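Local coordinates for ESSC (Geobacillus thermodenitrificans, PDB 5FWH), which is a component of the bacterial type VII secretion apparatus, probably acting as an FtsK/SpoIIIE-like ATPase that helps drive export, at residues 98-103 / 186-191. Numbering follows the deposited sequence.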
loop_
_atom_site.group_PDB
_atom_site.type_symbol
_atom_site.label_atom_id
_atom_site.label_comp_id
_atom_site.label_asym_id
_atom_site.label_seq_id
_atom_site.Cartn_x
_atom_site.Cartn_y
_atom_site.Cartn_z
ATOM N N TYR A 98 2.948 13.253 11.305
ATOM C CA TYR A 98 2.733 14.675 11.157
ATOM C C TYR A 98 1.589 15.153 12.003
ATOM O O TYR A 98 0.526 14.487 12.076
ATOM C CB TYR A 98 2.424 15.021 9.685
ATOM C CG TYR A 98 3.552 14.536 8.763
ATOM C CD1 TYR A 98 4.816 15.182 8.730
ATOM C CD2 TYR A 98 3.384 13.400 8.006
ATOM C CE1 TYR A 98 5.840 14.719 7.906
ATOM C CE2 TYR A 98 4.394 12.951 7.169
ATOM C CZ TYR A 98 5.624 13.604 7.157
ATOM O OH TYR A 98 6.560 13.078 6.303
ATOM N N TYR A 99 1.779 16.346 12.543
ATOM C CA TYR A 99 0.748 17.082 13.265
ATOM C C TYR A 99 -0.011 17.953 12.266
ATOM O O TYR A 99 0.583 18.775 11.591
ATOM C CB TYR A 99 1.371 17.901 14.422
ATOM C CG TYR A 99 0.369 18.760 15.095
ATOM C CD1 TYR A 99 -0.576 18.189 15.906
ATOM C CD2 TYR A 99 0.314 20.123 14.869
ATOM C CE1 TYR A 99 -1.571 18.947 16.506
ATOM C CE2 TYR A 99 -0.673 20.910 15.471
ATOM C CZ TYR A 99 -1.604 20.311 16.300
ATOM O OH TYR A 99 -2.587 21.031 16.917
ATOM N N VAL A 100 -1.322 17.732 12.153
ATOM C CA VAL A 100 -2.137 18.405 11.166
ATOM C C VAL A 100 -3.388 19.022 11.808
ATOM O O VAL A 100 -4.347 19.311 11.116
ATOM C CB VAL A 100 -2.535 17.466 10.000
ATOM C CG1 VAL A 100 -1.312 17.023 9.204
ATOM C CG2 VAL A 100 -3.315 16.247 10.502
ATOM N N GLY A 101 -3.348 19.232 13.124
ATOM C CA GLY A 101 -4.384 19.931 13.859
ATOM C C GLY A 101 -4.692 21.367 13.424
ATOM O O GLY A 101 -5.779 21.878 13.687
ATOM N N GLN A 102 -3.759 22.015 12.756
ATOM C CA GLN A 102 -4.028 23.323 12.194
ATOM C C GLN A 102 -4.224 23.288 10.700
ATOM O O GLN A 102 -4.079 24.310 10.089
ATOM C CB GLN A 102 -2.866 24.271 12.498
ATOM C CG GLN A 102 -2.402 24.224 13.926
ATOM C CD GLN A 102 -3.109 25.223 14.795
ATOM O OE1 GLN A 102 -2.470 26.106 15.369
ATOM N NE2 GLN A 102 -4.426 25.097 14.901
ATOM N N GLN A 103 -4.535 22.134 10.118
ATOM C CA GLN A 103 -4.812 22.018 8.688
ATOM C C GLN A 103 -6.271 21.637 8.481
ATOM O O GLN A 103 -6.806 20.822 9.209
ATOM C CB GLN A 103 -4.001 20.879 8.080
ATOM C CG GLN A 103 -2.491 20.932 8.262
ATOM C CD GLN A 103 -1.761 21.764 7.225
ATOM O OE1 GLN A 103 -0.965 22.633 7.571
ATOM N NE2 GLN A 103 -2.015 21.500 5.956
ATOM N N SER A 186 7.620 16.167 2.663
ATOM C CA SER A 186 6.458 16.827 3.207
ATOM C C SER A 186 6.721 18.245 3.646
ATOM O O SER A 186 7.712 18.534 4.268
ATOM C CB SER A 186 5.884 16.037 4.424
ATOM O OG SER A 186 4.527 16.473 4.663
ATOM N N SER A 187 5.761 19.113 3.411
ATOM C CA SER A 187 5.778 20.439 4.033
ATOM C C SER A 187 5.031 20.461 5.357
ATOM O O SER A 187 4.829 21.515 5.888
ATOM C CB SER A 187 5.163 21.437 3.070
ATOM O OG SER A 187 3.831 21.101 2.858
ATOM N N LEU A 188 4.602 19.314 5.885
ATOM C CA LEU A 188 3.821 19.281 7.133
ATOM C C LEU A 188 4.734 19.323 8.351
ATOM O O LEU A 188 5.901 19.044 8.237
ATOM C CB LEU A 188 2.948 18.026 7.202
ATOM C CG LEU A 188 1.820 17.965 6.146
ATOM C CD1 LEU A 188 1.282 16.562 5.996
ATOM C CD2 LEU A 188 0.694 18.918 6.462
ATOM N N THR A 189 4.163 19.615 9.518
ATOM C CA THR A 189 4.873 19.544 10.822
ATOM C C THR A 189 5.181 18.146 11.359
ATOM O O THR A 189 4.294 17.471 11.906
ATOM C CB THR A 189 4.041 20.154 11.981
ATOM O OG1 THR A 189 3.417 21.366 11.592
ATOM C CG2 THR A 189 4.923 20.390 13.242
ATOM N N GLU A 190 6.445 17.747 11.327
ATOM C CA GLU A 190 6.830 16.504 11.960
ATOM C C GLU A 190 6.658 16.611 13.480
ATOM O O GLU A 190 6.978 17.610 14.038
ATOM C CB GLU A 190 8.260 16.102 11.599
ATOM C CG GLU A 190 8.367 14.864 10.714
ATOM C CD GLU A 190 9.676 14.829 9.916
ATOM O OE1 GLU A 190 10.660 15.480 10.366
ATOM O OE2 GLU A 190 9.718 14.181 8.836
ATOM N N THR A 191 6.090 15.590 14.111
ATOM C CA THR A 191 5.973 15.529 15.578
ATOM C C THR A 191 7.071 14.704 16.243
ATOM O O THR A 191 7.078 14.589 17.494
ATOM C CB THR A 191 4.637 14.900 16.011
ATOM O OG1 THR A 191 4.720 13.466 15.943
ATOM C CG2 THR A 191 3.532 15.370 15.134
HETATM O O HOH W 1 8.725 14.369 5.749
#
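Two hydrogen bonds grip Ser186 OG: it accepts from Leu188 N at 3.1 Å, closing an ST turn, and donates to the carbonyl of Asp115. So fixed, the hydroxyl sits over one face of the Tyr98 ring, offset toward its rim, while Ser186 CB lies 3.6 Å from Tyr98 OH. With CG beside its backbone N (chi1 -57°), Tyr98 runs alongside Glu190, and ring and carboxylate planes are only 19° apart. A water links their tips, accepting from Tyr98 OH at 2.6 Å and donating to Glu190 OE2 at 3.2 Å. The Leu188 side chain crosses that of Tyr98 at about a right angle, its CB 3.7 Å from Tyr98 CD1, and its CD2 reaches Val100 CG1 and the bent Gln103 side chain. A phenylalanine in place of Tyr98 would lack the hydroxyl that holds the water, and would probably leave the Glu190 carboxylate less well fixed beside the ring. The backbones are joined by Tyr99 N to Thr189 O, 2.8 Å and nearly straight at 168°; Thr191 CG2 packs against Tyr99 CB at 3.4 Å. The antiparallel non-hydrogen-bonded pair Tyr98-Glu190 sets weakly bonded 189-190 outermost, beside strand 94-99, whose other neighbour is 175-180. Strand 185-186 pairs antiparallel with 116-117, where Ser186 and Leu188 also touch Ile116, so the chain joins two sheet edges, consistent with a forkhead-associated beta-sandwich.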